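Local coordinates for AAEL008620-PA odorant-binding protein (Aedes aegypti, PDB 5V13) that binds juvenile hormone in the mosquito hemolymph, as a secreted member of the odorant-binding protein (PBP/GOBP) family, at residues N127-A130 with T131-T135; H54-T58 with Y59-C63; L117-S121 with C122-F126; I44-K47 with I48-K52; R81-P84 with E85-V88. All coordinates share one frame; numbering follows the deposited sequence.

Three helix starts (contacts 2, 3 and 5) and two helical turns (1 and 4) around one hormone show how local contacts build a binding site. Contacts 1 and 4 reach juvenile hormone from two places, their nearest atoms about 6 Å apart: contact 1 meets the epoxide, contact 4 the chain near the ester. Contact 2 lies against contact 4, with centres about 10 Å apart, and the side chain of Pro55 is about 4 Å from the ligand. A disulfide of 2.1 Å between Cys63 SG and Cys122 SG ties contact 2 to contact 3, which begins the helix that contact 1 ends. Contact 5 backs contact 1, where Tyr129 CE1 and Phe87 CZ are 3.6 Å apart.

Contact 1. Residues N127-A130 with T131-T135; sequences NKYA and TFYAT. With JH3 (methyl (2E,6E)-9-[(2R)-3,3-dimethyloxiran-2-yl]-3,7-dimethylnona-2,6-dienoate), chain E.
Tyr129 and Ala130 pass their carbonyls to the following turn of helix 122-135: Tyr133 N donates to Tyr129 O at 2.9 Å, and Ala134 N binds Ala130 O in the same i to i+4 pattern. Just before this the helix is wider. Asn127 O and Thr131 N stand 4.7 Å apart, Lys128 O and Phe132 N 5.2 Å, and a water is inserted into each gap, bonded to both atoms in place of the direct bond. Along the inner side, Tyr129 and Tyr133 each set CG anti to the backbone N (chi1 -168° and -172°), which sends both rings down the same flank toward the hormone. Tyr133 CB lies over one face of the Tyr129 ring as a CH-pi contact, while the two rings meet obliquely, with Tyr129 CE2 3.4 Å from Tyr133 CD1. The phenol Tyr129 OH donates to the epoxide oxygen O3 of JH3 at 2.8 Å, and O3 lies near the plane of that ring. Tyr133 CE1 is 3.7 Å from the same oxygen; its own hydroxyl is engaged by Trp53 O. Phe132 presents its edge to Tyr129 CE1, 4.0 Å from Phe132 CD2. Around this wall of the pocket, Phe132 packs on Leu105 and Leu113 of helix 99-113, all three aromatic residues touch Ile140 of helix 137-143, and Tyr129 also leans on Val65 of helix 59-71.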
# COMPACT_ATOMS: atom_id res chain seq x y z
N ASN B 127 14.88 35.28 1.30
CA ASN B 127 14.39 36.45 0.57
C ASN B 127 14.25 36.17 -0.92
O ASN B 127 13.33 36.69 -1.57
CB ASN B 127 15.33 37.62 0.81
CG ASN B 127 15.15 38.19 2.18
OD1 ASN B 127 14.17 37.89 2.86
ND2 ASN B 127 16.09 39.02 2.61
N LYS B 128 15.15 35.37 -1.49
CA LYS B 128 15.05 35.06 -2.91
C LYS B 128 13.82 34.20 -3.20
O LYS B 128 13.17 34.37 -4.24
CB LYS B 128 16.34 34.37 -3.38
CG LYS B 128 16.32 33.86 -4.83
CD LYS B 128 15.90 34.95 -5.82
CE LYS B 128 17.07 35.54 -6.57
NZ LYS B 128 16.63 36.54 -7.60
N TYR B 129 13.44 33.33 -2.27
CA TYR B 129 12.28 32.46 -2.44
C TYR B 129 10.95 33.20 -2.26
O TYR B 129 9.91 32.69 -2.71
CB TYR B 129 12.40 31.33 -1.42
CG TYR B 129 11.48 30.13 -1.57
CD1 TYR B 129 11.36 29.45 -2.78
CD2 TYR B 129 10.80 29.63 -0.47
CE1 TYR B 129 10.53 28.32 -2.89
CE2 TYR B 129 9.99 28.53 -0.57
CZ TYR B 129 9.85 27.88 -1.78
OH TYR B 129 9.05 26.77 -1.86
N ALA B 130 10.96 34.37 -1.62
CA ALA B 130 9.75 34.90 -1.00
C ALA B 130 8.64 35.17 -2.02
O ALA B 130 7.49 34.78 -1.80
CB ALA B 130 10.08 36.17 -0.22
N THR B 131 8.96 35.83 -3.14
CA THR B 131 7.92 36.21 -4.10
C THR B 131 7.26 34.98 -4.72
O THR B 131 6.03 34.89 -4.79
CB THR B 131 8.50 37.11 -5.20
OG1 THR B 131 8.95 38.35 -4.64
CG2 THR B 131 7.45 37.41 -6.26
N PHE B 132 8.07 34.03 -5.17
CA PHE B 132 7.54 32.79 -5.73
C PHE B 132 6.68 32.05 -4.71
O PHE B 132 5.61 31.52 -5.03
CB PHE B 132 8.70 31.91 -6.19
CG PHE B 132 8.28 30.59 -6.80
CD1 PHE B 132 7.79 30.54 -8.09
CD2 PHE B 132 8.43 29.40 -6.09
CE1 PHE B 132 7.42 29.33 -8.66
CE2 PHE B 132 8.07 28.18 -6.65
CZ PHE B 132 7.56 28.14 -7.94
N TYR B 133 7.16 31.97 -3.47
CA TYR B 133 6.42 31.23 -2.46
C TYR B 133 5.08 31.89 -2.16
O TYR B 133 4.08 31.20 -1.94
CB TYR B 133 7.27 31.11 -1.19
CG TYR B 133 6.67 30.19 -0.16
CD1 TYR B 133 6.65 28.82 -0.36
CD2 TYR B 133 6.13 30.70 1.02
CE1 TYR B 133 6.10 27.97 0.58
CE2 TYR B 133 5.57 29.86 1.96
CZ TYR B 133 5.57 28.50 1.74
OH TYR B 133 5.03 27.66 2.68
N ALA B 134 5.04 33.23 -2.14
CA ALA B 134 3.78 33.91 -1.85
C ALA B 134 2.80 33.75 -3.00
O ALA B 134 1.60 33.57 -2.77
CB ALA B 134 4.04 35.40 -1.56
N THR B 135 3.31 33.78 -4.23
CA THR B 135 2.46 33.75 -5.41
C THR B 135 1.90 32.36 -5.69
O THR B 135 0.80 32.26 -6.26
CB THR B 135 3.25 34.27 -6.62
OG1 THR B 135 3.80 35.56 -6.31
CG2 THR B 135 2.37 34.39 -7.86
C1 JH3 E . 5.91 18.95 8.71
O2 JH3 E . 4.81 18.56 8.37
O1 JH3 E . 6.63 18.18 9.70
CM JH3 E . 6.04 16.97 10.18
C2 JH3 E . 6.58 20.14 8.15
C3 JH3 E . 6.10 20.99 7.25
C3' JH3 E . 4.74 20.88 6.62
C4 JH3 E . 7.01 22.12 6.83
C5 JH3 E . 6.94 22.30 5.32
C6 JH3 E . 8.14 23.07 4.84
C7 JH3 E . 8.12 24.40 4.64
C7' JH3 E . 6.88 25.21 4.91
C8 JH3 E . 9.40 25.07 4.15
C9 JH3 E . 9.22 25.70 2.75
CA JH3 E . 8.62 24.73 1.74
O3 JH3 E . 8.61 25.25 0.39
CB JH3 E . 9.58 24.24 0.66
CB' JH3 E . 9.26 22.82 0.19
CC JH3 E . 11.01 24.75 0.61
O HOH W 1 11.60 37.15 -3.81
O HOH W 2 10.88 34.49 -5.65

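Contact 2. Residues H54-T58 with Y59-C63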
# COMPACT_ATOMS: atom_id res chain seq x y z
N HIS B 54 3.49 28.53 6.86
CA HIS B 54 3.75 29.97 6.86
C HIS B 54 4.88 30.33 7.83
O HIS B 54 4.65 30.84 8.93
CB HIS B 54 2.48 30.79 7.13
CG HIS B 54 1.67 30.33 8.31
ND1 HIS B 54 1.95 30.74 9.60
CD2 HIS B 54 0.57 29.56 8.38
CE1 HIS B 54 1.06 30.21 10.42
NE2 HIS B 54 0.21 29.49 9.71
N PRO B 55 6.13 30.08 7.42
CA PRO B 55 7.28 30.56 8.20
C PRO B 55 7.38 32.08 8.12
O PRO B 55 7.25 32.67 7.04
CB PRO B 55 8.48 29.89 7.52
CG PRO B 55 7.92 28.94 6.46
CD PRO B 55 6.52 29.39 6.17
N ASP B 56 7.66 32.71 9.26
CA ASP B 56 7.79 34.16 9.28
C ASP B 56 9.21 34.56 8.86
O ASP B 56 9.97 33.76 8.33
CB ASP B 56 7.39 34.72 10.64
CG ASP B 56 8.27 34.22 11.79
OD1 ASP B 56 9.36 33.66 11.55
OD2 ASP B 56 7.84 34.41 12.95
N THR B 57 9.57 35.81 9.11
CA THR B 57 10.84 36.35 8.65
C THR B 57 11.94 36.29 9.70
O THR B 57 13.03 36.83 9.46
CB THR B 57 10.67 37.79 8.16
OG1 THR B 57 10.35 38.63 9.27
CG2 THR B 57 9.57 37.87 7.11
N THR B 58 11.69 35.66 10.85
CA THR B 58 12.76 35.56 11.84
C THR B 58 13.88 34.66 11.30
O THR B 58 13.70 33.89 10.35
CB THR B 58 12.24 35.02 13.17
OG1 THR B 58 11.74 33.69 13.00
CG2 THR B 58 11.14 35.91 13.71
N TYR B 59 15.06 34.77 11.93
CA TYR B 59 16.23 34.04 11.45
C TYR B 59 16.00 32.54 11.49
O TYR B 59 16.37 31.82 10.55
CB TYR B 59 17.45 34.41 12.29
CG TYR B 59 18.76 33.80 11.82
CD1 TYR B 59 19.39 34.26 10.66
CD2 TYR B 59 19.36 32.77 12.53
CE1 TYR B 59 20.57 33.71 10.22
CE2 TYR B 59 20.57 32.21 12.11
CZ TYR B 59 21.17 32.70 10.96
OH TYR B 59 22.36 32.15 10.53
N GLU B 60 15.39 32.03 12.56
CA GLU B 60 15.17 30.59 12.65
C GLU B 60 14.25 30.10 11.54
O GLU B 60 14.47 29.02 10.99
CB GLU B 60 14.62 30.22 14.03
CG GLU B 60 15.69 30.07 15.10
CD GLU B 60 16.66 28.92 14.82
OE1 GLU B 60 17.60 29.11 14.01
OE2 GLU B 60 16.48 27.83 15.39
N SER B 61 13.23 30.89 11.17
CA SER B 61 12.36 30.50 10.06
C SER B 61 13.09 30.57 8.72
O SER B 61 12.86 29.73 7.84
CB SER B 61 11.13 31.41 10.01
OG SER B 61 10.42 31.41 11.24
N GLN B 62 13.92 31.59 8.52
CA GLN B 62 14.71 31.66 7.30
C GLN B 62 15.64 30.47 7.20
O GLN B 62 15.78 29.88 6.13
CB GLN B 62 15.51 32.97 7.26
CG GLN B 62 14.64 34.22 7.23
CD GLN B 62 15.44 35.51 7.35
OE1 GLN B 62 16.45 35.55 8.04
NE2 GLN B 62 14.98 36.55 6.68
N CYS B 63 16.26 30.07 8.32
CA CYS B 63 17.14 28.92 8.25
C CYS B 63 16.37 27.63 8.01
O CYS B 63 16.90 26.71 7.37
CB CYS B 63 17.99 28.80 9.50
SG CYS B 63 19.19 30.15 9.62
O HOH W 3 7.30 31.06 11.72
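Asp56 and Ser61 meet through a short bond, Ser61 OG donating to Asp56 OD1 at 2.5 Å from above the carboxylate plane. The same oxygen takes two more donors from Thr58: its backbone N, well above the other face at 3.1 Å, which closes an Asx turn, and its hydroxyl OG1 at 2.8 Å on the syn side, tilted toward that same face. Asp56 can reach all three because its CG sits between the backbone N and the carbonyl carbon (chi1 62°), turning the carboxylate toward the start of helix 59-71. Thr58 occupies the N-cap position, and its carbonyl opens the helical ladder by accepting Gln62 N at 2.9 Å. Beside these bonds, Pro55 CB packs 3.9 Å from Ser61 CB. In the next shell a water joins Asp56 N to Ser61 OG, and the indole Trp50 NE1 of helix 44-51 is hydrogen-bonded to Ser61 OG. Since Ser61 donates onward to the acid, the indole, serine and carboxylate form a chain of bonds from helix 44-51, through the start of helix 59-71, to the loop that joins them. Three donors on one oxygen, together with the nearby helix start, would be expected to stabilise the ionised form of Asp56.

Contact 3. Residues L117-S121 with C122-F126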
# COMPACT_ATOMS: atom_id res chain seq x y z
N LEU B 117 23.00 34.14 -6.05
CA LEU B 117 22.97 34.92 -4.82
C LEU B 117 24.38 35.32 -4.41
O LEU B 117 25.36 34.64 -4.75
CB LEU B 117 22.28 34.13 -3.70
CG LEU B 117 20.77 33.88 -3.78
CD1 LEU B 117 20.30 33.22 -5.06
CD2 LEU B 117 20.32 33.04 -2.60
N ALA B 118 24.49 36.43 -3.67
CA ALA B 118 25.82 36.88 -3.25
C ALA B 118 26.44 35.94 -2.22
O ALA B 118 27.67 35.82 -2.16
CB ALA B 118 25.77 38.30 -2.70
N ASP B 119 25.61 35.27 -1.42
CA ASP B 119 26.04 34.32 -0.40
C ASP B 119 24.93 33.31 -0.16
O ASP B 119 23.81 33.46 -0.66
CB ASP B 119 26.40 35.04 0.92
CG ASP B 119 25.24 35.88 1.45
OD1 ASP B 119 24.15 35.33 1.71
OD2 ASP B 119 25.44 37.11 1.59
N ASN B 120 25.25 32.28 0.63
CA ASN B 120 24.30 31.22 0.98
C ASN B 120 23.65 31.42 2.35
O ASN B 120 23.15 30.45 2.93
CB ASN B 120 25.00 29.85 0.95
CG ASN B 120 25.20 29.33 -0.46
OD1 ASN B 120 24.37 29.53 -1.33
ND2 ASN B 120 26.32 28.63 -0.68
N SER B 121 23.60 32.65 2.86
CA SER B 121 23.02 32.88 4.17
C SER B 121 21.52 32.56 4.17
O SER B 121 20.86 32.58 3.12
CB SER B 121 23.24 34.33 4.61
OG SER B 121 22.37 35.25 3.96
N CYS B 122 21.00 32.23 5.35
CA CYS B 122 19.56 31.94 5.46
C CYS B 122 18.73 33.11 4.97
O CYS B 122 17.68 32.92 4.33
CB CYS B 122 19.18 31.62 6.91
SG CYS B 122 20.08 30.27 7.74
N GLU B 123 19.19 34.34 5.25
CA GLU B 123 18.44 35.52 4.81
C GLU B 123 18.40 35.62 3.29
O GLU B 123 17.34 35.91 2.72
CB GLU B 123 19.04 36.79 5.42
CG GLU B 123 18.28 38.05 5.04
CD GLU B 123 18.95 39.33 5.53
OE1 GLU B 123 20.03 39.24 6.16
OE2 GLU B 123 18.40 40.42 5.29
N SER B 124 19.54 35.41 2.62
CA SER B 124 19.55 35.55 1.17
C SER B 124 18.68 34.49 0.50
O SER B 124 17.97 34.79 -0.47
CB SER B 124 20.98 35.47 0.63
OG SER B 124 21.75 36.56 1.08
N VAL B 125 18.72 33.26 0.99
CA VAL B 125 17.94 32.19 0.37
C VAL B 125 16.45 32.42 0.60
O VAL B 125 15.64 32.34 -0.33
CB VAL B 125 18.41 30.82 0.89
CG1 VAL B 125 17.53 29.70 0.37
CG2 VAL B 125 19.88 30.56 0.51
N PHE B 126 16.06 32.72 1.85
CA PHE B 126 14.66 32.99 2.16
C PHE B 126 14.13 34.17 1.35
O PHE B 126 13.05 34.09 0.75
CB PHE B 126 14.51 33.25 3.67
CG PHE B 126 13.13 33.59 4.12
CD1 PHE B 126 12.68 34.90 4.14
CD2 PHE B 126 12.29 32.58 4.60
CE1 PHE B 126 11.40 35.21 4.58
CE2 PHE B 126 11.00 32.88 5.05
CZ PHE B 126 10.56 34.19 5.04
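An Asx turn at Asp119 and an N-cap at Ser121 begin helix 122-135, and the side chains of Asp119 and Ser121 both reach forward to Ser124. Asp119 OD1 gathers three donors. Ser121 N binds it at 3.0 Å on the anti side and completes the turn; the two hydroxyls arrive on the syn side but from opposite faces of the carboxylate, each about 33° out of its plane, Ser124 OG at 2.8 Å and Ser121 OG at 2.9 Å. Ser121 OG accepts Ser124 N at 3.1 Å, the capping bond, for which it is placed between its own backbone N and the carbonyl carbon (chi1 77°). One hydroxyl thus donates backward to the acid and accepts from the first turn of the helix. Behind it, Val125 N donates to Ser121 O at 3.1 Å and starts the regular i to i+4 ladder. On the apolar flank a single methyl of Leu117 does the work: CD2 lies 3.6 Å from Ser124 O and 4.0 Å from Val125 CG2, laying the incoming loop against the helix. Both Leu117 and Val125 pack on Tyr75 of strand 75-76, whose hydroxyl bonds Asn120 OD1, while the Cys122 disulfide to Cys63 secures the helix start to helix 59-71.

Contact 4. Residues I44-K47 with I48-K52. With JH3 (methyl (2E,6E)-9-[(2R)-3,3-dimethyloxiran-2-yl]-3,7-dimethylnona-2,6-dienoate), chain E.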
# COMPACT_ATOMS: atom_id res chain seq x y z
N ILE B 44 8.46 26.34 19.99
CA ILE B 44 7.36 25.51 19.47
C ILE B 44 6.38 26.35 18.67
O ILE B 44 5.82 25.89 17.67
CB ILE B 44 6.66 24.77 20.63
CG1 ILE B 44 7.55 23.67 21.20
CG2 ILE B 44 5.33 24.19 20.14
CD1 ILE B 44 7.75 22.51 20.24
N GLU B 45 6.11 27.58 19.11
CA GLU B 45 5.16 28.41 18.35
C GLU B 45 5.67 28.64 16.94
O GLU B 45 4.90 28.57 15.98
CB GLU B 45 4.92 29.75 19.04
CG GLU B 45 3.85 29.68 20.12
CD GLU B 45 4.23 28.70 21.19
OE1 GLU B 45 3.41 27.80 21.50
OE2 GLU B 45 5.38 28.82 21.69
N GLN B 46 6.97 28.90 16.81
CA GLN B 46 7.57 29.03 15.49
C GLN B 46 7.40 27.75 14.68
O GLN B 46 6.96 27.79 13.52
CB GLN B 46 9.04 29.42 15.62
CG GLN B 46 9.26 30.86 16.07
CD GLN B 46 9.07 31.86 14.94
OE1 GLN B 46 8.10 31.78 14.17
NE2 GLN B 46 9.99 32.81 14.83
N LYS B 47 7.73 26.61 15.28
CA LYS B 47 7.63 25.35 14.54
C LYS B 47 6.19 25.02 14.15
O LYS B 47 5.96 24.37 13.12
CB LYS B 47 8.24 24.20 15.35
CG LYS B 47 9.74 24.31 15.51
CD LYS B 47 10.28 23.22 16.43
CE LYS B 47 11.80 23.30 16.52
NZ LYS B 47 12.40 22.09 17.15
N ILE B 48 5.21 25.45 14.95
CA ILE B 48 3.81 25.26 14.56
C ILE B 48 3.49 26.09 13.32
O ILE B 48 2.82 25.60 12.39
CB ILE B 48 2.87 25.61 15.74
CG1 ILE B 48 2.97 24.55 16.82
CG2 ILE B 48 1.44 25.75 15.26
CD1 ILE B 48 2.22 24.92 18.10
N ASN B 49 3.96 27.34 13.27
CA ASN B 49 3.79 28.14 12.05
C ASN B 49 4.42 27.45 10.84
O ASN B 49 3.89 27.55 9.73
CB ASN B 49 4.41 29.52 12.23
CG ASN B 49 3.66 30.36 13.23
OD1 ASN B 49 2.43 30.32 13.30
ND2 ASN B 49 4.40 31.13 14.02
N TRP B 50 5.55 26.78 11.03
CA TRP B 50 6.20 26.14 9.89
C TRP B 50 5.38 24.97 9.37
O TRP B 50 5.21 24.81 8.15
CB TRP B 50 7.60 25.66 10.25
CG TRP B 50 8.52 26.74 10.80
CD1 TRP B 50 8.29 28.08 10.82
CD2 TRP B 50 9.78 26.54 11.43
NE1 TRP B 50 9.35 28.74 11.40
CE2 TRP B 50 10.28 27.81 11.79
CE3 TRP B 50 10.56 25.41 11.70
CZ2 TRP B 50 11.51 27.98 12.44
CZ3 TRP B 50 11.78 25.58 12.35
CH2 TRP B 50 12.24 26.85 12.70
N VAL B 51 4.85 24.13 10.27
CA VAL B 51 4.09 22.98 9.78
C VAL B 51 2.75 23.37 9.19
O VAL B 51 2.10 22.53 8.56
CB VAL B 51 3.88 21.92 10.89
CG1 VAL B 51 5.22 21.44 11.44
CG2 VAL B 51 2.99 22.46 12.01
N LYS B 52 2.30 24.62 9.39
CA LYS B 52 1.16 25.19 8.69
C LYS B 52 1.57 25.96 7.44
O LYS B 52 0.78 26.75 6.91
CB LYS B 52 0.36 26.10 9.62
CG LYS B 52 -0.31 25.40 10.78
CD LYS B 52 -0.88 26.44 11.75
CE LYS B 52 -1.46 25.80 12.99
NZ LYS B 52 -1.73 26.82 14.03
C1 JH3 E . 5.91 18.95 8.71
O2 JH3 E . 4.81 18.56 8.37
O1 JH3 E . 6.63 18.18 9.70
CM JH3 E . 6.04 16.97 10.18
C2 JH3 E . 6.58 20.14 8.15
C3 JH3 E . 6.10 20.99 7.25
C3' JH3 E . 4.74 20.88 6.62
C4 JH3 E . 7.01 22.12 6.83
C5 JH3 E . 6.94 22.30 5.32
C6 JH3 E . 8.14 23.07 4.84
C7 JH3 E . 8.12 24.40 4.64
C7' JH3 E . 6.88 25.21 4.91
C8 JH3 E . 9.40 25.07 4.15
C9 JH3 E . 9.22 25.70 2.75
CA JH3 E . 8.62 24.73 1.74
O3 JH3 E . 8.61 25.25 0.39
CB JH3 E . 9.58 24.24 0.66
CB' JH3 E . 9.26 22.82 0.19
CC JH3 E . 11.01 24.75 0.61
O HOH W 4 2.07 29.10 16.46
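Gln46 and Lys47 are covered by the indole of Trp50 on the buried flank of helix 44-51, one wall of the hormone pocket. Here packing is tight. Trp50 CG stands beside its backbone N and anti to the carbonyl carbon (chi1 -56°), which folds the indole back over the preceding turn. Gln46 O lies over one ring face, 3.0 Å from Trp50 CD1, and accepts Trp50 N at 3.0 Å, so the carbonyl bonded to the backbone N-H is also pressed against the indole. On that same face Lys47 CA makes a CH-pi contact 4.3 Å from the centroid of the five-membered ring, and Lys47 CG extends the cover to Trp50 CZ3 at 4.0 Å. The ammonium NZ runs on to Leu37 O and Ser40 O. Tyr64 also stacks on the indole. The outer flank is looser. Ile44 CG2 and Ile48 CD1 touch at 3.8 Å, with Ile44 exposed and Ile48 packed on Ser280 of helix 278-286, and a water donates to Glu45 O at 2.9 Å and weakly to Asn49 OD1. The carbonyl oxygens of Trp50 and Val51 lie beside the ligand: Val51 O is 3.7 Å from JH3 C3', and Trp50 O is 3.5 Å from JH3 C4.

Contact 5. Residues R81-P84 with E85-V88; sequences RFRP and ERFV
Arg83, at the N-cap position, carries strand 81-82 into helix 84-94: Arg86 N donates to Arg83 O at 3.0 Å, before Val88 N takes Pro84 O at 3.1 Å in the regular pattern. The polar side is built on Glu85. With CG between its backbone N and carbonyl carbon (chi1 79°) and a further bend at chi2, its side chain curls back so that OE1 faces Arg83. Arg83 grips this one oxygen side-on, NE at 2.8 Å on the syn lone pair and NH2 at 3.2 Å, with OE1 practically in the guanidinium plane. The extended chain of Arg86 passes beside Arg83 CB and lays its guanidinium flat on that of Arg83, the centres 3.9 Å apart and the planes at 29°. Arg86 NE is a long 4.0 Å from Glu85 OE1, an oxygen well out of the Arg86 guanidinium plane, so only charge acts there; Arg86 NH1 is bonded to Arg73 O. The other side is apolar: Phe82 CD1 meets the edge of the Phe87 ring, 3.9 Å from Phe87 CE1. That ring meets the Phe132 ring edge-to-face, and Phe82 meets the Tyr129 ring. Two stacked guanidinium groups would ordinarily repel, and the carboxylate shared within this salt-bridge network is likely to offset much of that cost.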
# COMPACT_ATOMS: atom_id res chain seq x y z
N ARG B 81 22.08 29.13 -6.06
CA ARG B 81 20.95 29.36 -6.94
C ARG B 81 19.82 28.38 -6.61
O ARG B 81 20.08 27.21 -6.36
CB ARG B 81 21.37 29.16 -8.42
CG ARG B 81 20.41 29.73 -9.44
CD ARG B 81 20.65 29.12 -10.83
NE ARG B 81 22.07 29.09 -11.19
CZ ARG B 81 22.65 29.92 -12.05
NH1 ARG B 81 21.93 30.87 -12.66
NH2 ARG B 81 23.95 29.81 -12.31
N PHE B 82 18.59 28.88 -6.65
CA PHE B 82 17.46 27.97 -6.75
C PHE B 82 17.41 27.35 -8.14
O PHE B 82 17.89 27.92 -9.12
CB PHE B 82 16.14 28.70 -6.50
CG PHE B 82 15.80 28.86 -5.05
CD1 PHE B 82 15.19 27.84 -4.36
CD2 PHE B 82 16.10 30.04 -4.39
CE1 PHE B 82 14.86 28.00 -3.02
CE2 PHE B 82 15.78 30.20 -3.05
CZ PHE B 82 15.16 29.18 -2.37
N ARG B 83 16.81 26.18 -8.22
CA ARG B 83 16.69 25.43 -9.46
C ARG B 83 15.22 25.47 -9.88
O ARG B 83 14.45 24.56 -9.55
CB ARG B 83 17.16 23.98 -9.27
CG ARG B 83 18.60 23.85 -8.76
CD ARG B 83 19.61 24.24 -9.84
NE ARG B 83 19.60 23.31 -10.97
CZ ARG B 83 20.62 22.53 -11.32
NH1 ARG B 83 21.76 22.57 -10.64
NH2 ARG B 83 20.51 21.71 -12.36
N PRO B 84 14.78 26.52 -10.59
CA PRO B 84 13.35 26.64 -10.90
C PRO B 84 12.80 25.44 -11.65
O PRO B 84 11.64 25.07 -11.43
CB PRO B 84 13.27 27.91 -11.75
CG PRO B 84 14.68 28.09 -12.32
CD PRO B 84 15.60 27.56 -11.25
N GLU B 85 13.59 24.83 -12.53
CA GLU B 85 13.11 23.70 -13.32
C GLU B 85 12.72 22.51 -12.46
O GLU B 85 11.91 21.68 -12.89
CB GLU B 85 14.18 23.30 -14.36
CG GLU B 85 15.35 22.47 -13.82
CD GLU B 85 16.42 23.28 -13.08
OE1 GLU B 85 17.42 22.66 -12.66
OE2 GLU B 85 16.28 24.51 -12.93
N ARG B 86 13.28 22.40 -11.25
CA ARG B 86 12.91 21.31 -10.35
C ARG B 86 11.55 21.55 -9.72
O ARG B 86 10.78 20.59 -9.52
CB ARG B 86 14.00 21.10 -9.30
CG ARG B 86 15.31 20.67 -9.99
CD ARG B 86 16.45 20.34 -9.04
NE ARG B 86 17.61 19.92 -9.82
CZ ARG B 86 18.83 19.72 -9.32
NH1 ARG B 86 19.06 19.91 -8.02
NH2 ARG B 86 19.82 19.33 -10.11
N PHE B 87 11.22 22.81 -9.42
CA PHE B 87 9.85 23.13 -9.01
C PHE B 87 8.85 22.81 -10.12
O PHE B 87 7.76 22.30 -9.85
CB PHE B 87 9.74 24.60 -8.61
CG PHE B 87 10.45 24.94 -7.33
CD1 PHE B 87 11.79 25.33 -7.34
CD2 PHE B 87 9.79 24.88 -6.12
CE1 PHE B 87 12.45 25.65 -6.14
CE2 PHE B 87 10.43 25.20 -4.92
CZ PHE B 87 11.77 25.58 -4.94
N VAL B 88 9.22 23.08 -11.38
CA VAL B 88 8.34 22.76 -12.51
C VAL B 88 8.14 21.26 -12.61
O VAL B 88 7.02 20.77 -12.81
CB VAL B 88 8.92 23.33 -13.82
CG1 VAL B 88 8.19 22.72 -15.04
CG2 VAL B 88 8.78 24.84 -13.84